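Local coordinates for protein probable enoyl-CoA hydratase/isomerase (Pseudomonas aeruginosa, PDB 7BOR) that binds coenzyme A and probably acts on acyl-CoA thioesters as a crotonase-type enzyme, perhaps as a delta(3)-delta(2)-enoyl-CoA isomerase, at residues E8-L16 and E41-L52. Residues are numbered along the deposited sequence; the frame is centred on the assembly and turned at random.
Sequences ERETGLLTL and EAQADTAVRVVL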
loop_
_atom_site.group_PDB
_atom_site.type_symbol
_atom_site.label_atom_id
_atom_site.label_comp_id
_atom_site.label_asym_id
_atom_site.label_seq_id
_atom_site.Cartn_x
_atom_site.Cartn_y
_atom_site.Cartn_z
ATOM N N GLU A 8 3.801 -8.253 -15.178
ATOM C CA GLU A 8 3.634 -7.974 -16.605
ATOM C C GLU A 8 4.407 -6.715 -17.003
ATOM O O GLU A 8 3.987 -5.597 -16.676
ATOM C CB GLU A 8 2.151 -7.809 -16.933
ATOM C CG GLU A 8 1.300 -9.052 -16.681
ATOM C CD GLU A 8 1.679 -10.231 -17.582
ATOM O OE1 GLU A 8 1.811 -10.035 -18.817
ATOM O OE2 GLU A 8 1.856 -11.353 -17.047
ATOM N N ARG A 9 5.517 -6.895 -17.734
ATOM C CA ARG A 9 6.320 -5.803 -18.280
ATOM C C ARG A 9 5.781 -5.447 -19.673
ATOM O O ARG A 9 6.102 -6.115 -20.680
ATOM C CB ARG A 9 7.781 -6.224 -18.347
ATOM C CG ARG A 9 8.746 -5.617 -17.352
ATOM C CD ARG A 9 10.206 -5.903 -17.768
ATOM N NE ARG A 9 11.145 -5.214 -16.867
ATOM C CZ ARG A 9 11.642 -5.761 -15.748
ATOM N NH1 ARG A 9 12.477 -5.057 -14.972
ATOM N NH2 ARG A 9 11.301 -7.018 -15.394
ATOM N N GLU A 10 4.943 -4.375 -19.739
ATOM C CA GLU A 10 4.533 -3.842 -21.032
ATOM C C GLU A 10 5.494 -2.733 -21.504
ATOM O O GLU A 10 6.609 -2.588 -20.989
ATOM C CB GLU A 10 3.124 -3.257 -20.955
ATOM C CG GLU A 10 1.967 -4.148 -21.051
ATOM C CD GLU A 10 0.656 -3.382 -20.819
ATOM O OE1 GLU A 10 -0.081 -3.714 -19.846
ATOM O OE2 GLU A 10 0.355 -2.424 -21.594
ATOM N N THR A 11 5.007 -1.828 -22.377
ATOM C CA THR A 11 5.821 -0.764 -22.972
ATOM C C THR A 11 5.991 0.365 -21.959
ATOM O O THR A 11 5.061 1.154 -21.744
ATOM C CB THR A 11 5.176 -0.230 -24.254
ATOM O OG1 THR A 11 3.825 0.177 -23.992
ATOM C CG2 THR A 11 5.183 -1.266 -25.378
ATOM N N GLY A 12 7.189 0.471 -21.371
ATOM C CA GLY A 12 7.482 1.464 -20.344
ATOM C C GLY A 12 6.786 1.260 -19.003
ATOM O O GLY A 12 7.102 1.979 -18.041
ATOM N N LEU A 13 5.887 0.284 -18.898
ATOM C CA LEU A 13 4.999 0.125 -17.760
ATOM C C LEU A 13 5.194 -1.250 -17.132
ATOM O O LEU A 13 4.948 -2.276 -17.777
ATOM C CB LEU A 13 3.547 0.303 -18.209
ATOM C CG LEU A 13 2.501 -0.140 -17.212
ATOM C CD1 LEU A 13 2.527 0.787 -15.998
ATOM C CD2 LEU A 13 1.146 -0.155 -17.899
ATOM N N LEU A 14 5.593 -1.270 -15.866
ATOM C CA LEU A 14 5.690 -2.511 -15.105
ATOM C C LEU A 14 4.459 -2.650 -14.220
ATOM O O LEU A 14 4.138 -1.738 -13.463
ATOM C CB LEU A 14 6.965 -2.534 -14.255
ATOM C CG LEU A 14 7.085 -3.803 -13.407
ATOM C CD1 LEU A 14 7.123 -5.075 -14.270
ATOM C CD2 LEU A 14 8.307 -3.698 -12.541
ATOM N N THR A 15 3.782 -3.788 -14.311
ATOM C CA THR A 15 2.573 -4.055 -13.552
ATOM C C THR A 15 2.802 -5.178 -12.544
ATOM O O THR A 15 3.078 -6.319 -12.938
ATOM C CB THR A 15 1.432 -4.430 -14.495
ATOM O OG1 THR A 15 1.135 -3.316 -15.340
ATOM C CG2 THR A 15 0.192 -4.811 -13.700
ATOM N N LEU A 16 2.653 -4.855 -11.246
ATOM C CA LEU A 16 2.670 -5.844 -10.162
ATOM C C LEU A 16 1.228 -6.219 -9.820
ATOM O O LEU A 16 0.456 -5.385 -9.333
ATOM C CB LEU A 16 3.401 -5.302 -8.947
ATOM C CG LEU A 16 4.789 -4.729 -9.217
ATOM C CD1 LEU A 16 5.416 -4.172 -7.940
ATOM C CD2 LEU A 16 5.694 -5.771 -9.872
ATOM N N GLU A 41 14.560 -3.546 -9.023
ATOM C CA GLU A 41 15.093 -3.753 -10.362
ATOM C C GLU A 41 14.579 -2.652 -11.286
ATOM O O GLU A 41 15.355 -1.802 -11.751
ATOM C CB GLU A 41 14.691 -5.152 -10.843
ATOM C CG GLU A 41 15.132 -5.556 -12.262
ATOM C CD GLU A 41 14.556 -6.930 -12.701
ATOM O OE1 GLU A 41 14.588 -7.894 -11.892
ATOM O OE2 GLU A 41 14.072 -7.046 -13.857
ATOM N N ALA A 42 13.248 -2.619 -11.508
ATOM C CA ALA A 42 12.566 -1.594 -12.299
ATOM C C ALA A 42 13.055 -0.177 -12.024
ATOM O O ALA A 42 13.150 0.638 -12.950
ATOM C CB ALA A 42 11.063 -1.651 -12.044
ATOM N N GLN A 43 13.361 0.117 -10.758
ATOM C CA GLN A 43 13.998 1.377 -10.397
ATOM C C GLN A 43 15.261 1.631 -11.210
ATOM O O GLN A 43 15.592 2.784 -11.523
ATOM C CB GLN A 43 14.309 1.343 -8.891
ATOM C CG GLN A 43 15.348 2.332 -8.338
ATOM C CD GLN A 43 15.162 2.568 -6.836
ATOM O OE1 GLN A 43 14.264 1.995 -6.214
ATOM N NE2 GLN A 43 15.981 3.435 -6.259
ATOM N N ALA A 44 16.016 0.573 -11.506
ATOM C CA ALA A 44 17.246 0.700 -12.270
ATOM C C ALA A 44 17.041 0.445 -13.754
ATOM O O ALA A 44 17.918 0.774 -14.558
ATOM C CB ALA A 44 18.298 -0.271 -11.718
ATOM N N ASP A 45 15.905 -0.118 -14.129
ATOM C CA ASP A 45 15.647 -0.493 -15.510
ATOM C C ASP A 45 15.105 0.719 -16.254
ATOM O O ASP A 45 13.915 1.045 -16.162
ATOM C CB ASP A 45 14.681 -1.666 -15.564
ATOM C CG ASP A 45 14.481 -2.165 -16.963
ATOM O OD1 ASP A 45 15.331 -1.808 -17.819
ATOM O OD2 ASP A 45 13.474 -2.875 -17.217
ATOM N N THR A 46 16.000 1.372 -17.011
ATOM C CA THR A 46 15.645 2.517 -17.844
ATOM C C THR A 46 14.459 2.223 -18.758
ATOM O O THR A 46 13.703 3.132 -19.110
ATOM C CB THR A 46 16.843 2.939 -18.702
ATOM O OG1 THR A 46 17.319 1.804 -19.442
ATOM C CG2 THR A 46 17.986 3.530 -17.846
ATOM N N ALA A 47 14.284 0.973 -19.178
ATOM C CA ALA A 47 13.098 0.672 -19.957
ATOM C C ALA A 47 11.826 0.953 -19.171
ATOM O O ALA A 47 10.773 1.149 -19.780
ATOM C CB ALA A 47 13.098 -0.784 -20.414
ATOM N N VAL A 48 11.882 0.972 -17.840
ATOM C CA VAL A 48 10.667 1.097 -17.043
ATOM C C VAL A 48 10.491 2.556 -16.631
ATOM O O VAL A 48 11.378 3.165 -16.016
ATOM C CB VAL A 48 10.668 0.164 -15.823
ATOM C CG1 VAL A 48 9.324 0.262 -15.120
ATOM C CG2 VAL A 48 10.882 -1.267 -16.248
ATOM N N ARG A 49 9.321 3.094 -16.988
ATOM C CA ARG A 49 8.913 4.469 -16.737
ATOM C C ARG A 49 7.885 4.586 -15.620
ATOM O O ARG A 49 7.909 5.569 -14.878
ATOM C CB ARG A 49 8.333 5.072 -18.029
ATOM C CG ARG A 49 9.379 5.214 -19.143
ATOM C CD ARG A 49 9.460 6.660 -19.643
ATOM N NE ARG A 49 9.201 7.621 -18.565
ATOM C CZ ARG A 49 8.551 8.775 -18.730
ATOM N NH1 ARG A 49 8.118 9.122 -19.938
ATOM N NH2 ARG A 49 8.335 9.585 -17.686
ATOM N N VAL A 50 7.020 3.592 -15.463
ATOM C CA VAL A 50 5.907 3.656 -14.523
ATOM C C VAL A 50 5.631 2.256 -13.979
ATOM O O VAL A 50 5.669 1.264 -14.720
ATOM C CB VAL A 50 4.647 4.240 -15.201
ATOM C CG1 VAL A 50 3.492 4.332 -14.227
ATOM C CG2 VAL A 50 4.952 5.618 -15.808
ATOM N N VAL A 51 5.298 2.185 -12.683
ATOM C CA VAL A 51 4.799 0.957 -12.085
ATOM C C VAL A 51 3.327 1.113 -11.742
ATOM O O VAL A 51 2.911 2.135 -11.183
ATOM C CB VAL A 51 5.620 0.571 -10.836
ATOM C CG1 VAL A 51 4.903 -0.546 -10.033
ATOM C CG2 VAL A 51 7.039 0.150 -11.243
ATOM N N LEU A 52 2.561 0.063 -12.023
ATOM C CA LEU A 52 1.178 -0.061 -11.614
ATOM C C LEU A 52 1.015 -1.220 -10.628
ATOM O O LEU A 52 1.500 -2.332 -10.878
ATOM C CB LEU A 52 0.314 -0.262 -12.852
ATOM C CG LEU A 52 -1.172 -0.070 -12.698
ATOM C CD1 LEU A 52 -1.681 0.481 -14.029
ATOM C CD2 LEU A 52 -1.761 -1.389 -12.361
#
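Arg9 reaches Glu41 and Asp45 because its chain runs extended from CG to NE, with chi2 at -167°. Glu41 is also stretched out, its CG trans to the backbone N (chi1 179°), and it brings OE2 to the guanidinium edge. Arg9 NH1 lies 2.8 Å from Glu41 OE2, and the two flat groups are nearly parallel, 13° apart, but offset, so the bond is tilted from both planes. The Arg9 and Asp45 side chains come from opposite directions. Asp45 OD2 takes a bond from Arg9 NH1 at 3.3 Å and a weak one from NE. One guanidinium thus ties together two acidic residues from the end of helix 29-44 and the turn after it. Asp45 OD1 accepts from Ala47 N, an Asx turn that should help keep this carboxylate in place.

Beneath the salt bridges lies an apolar layer. Leu14 CD2 presses on Ala42 CB at 3.5 Å, a tight fit, while Leu14 CB packs on Val48 CG1 and Val51 CG2. On the other face of the sheet, Leu13 CD1 rests against Val50 CG1 and, at 4.0 Å, Leu52 CB. Helix 182-196 packs on this face, with Ala192 touching both Leu13 and Val50.

Strands 13-18 and 50-54 run parallel. Leu14 is bonded through both its N and its O: N to Val50 O and O to Leu52 N, each 2.8 Å. Leu52 O then takes Leu16 N. At the start of the pairing, Gly12 O is gripped twice, by Arg49 N at 2.7 Å and Val50 N at 3.0 Å. Gly12 has a positive phi, which favours glycine, at the end of the loop that joins strand 5-9 to the antiparallel strand 13-18.

Strand 13-18, helix 29-44 and strand 50-54 form a beta-alpha-beta crossover, a recurring element of the crotonase fold; this end of it lies away from the coenzyme A site.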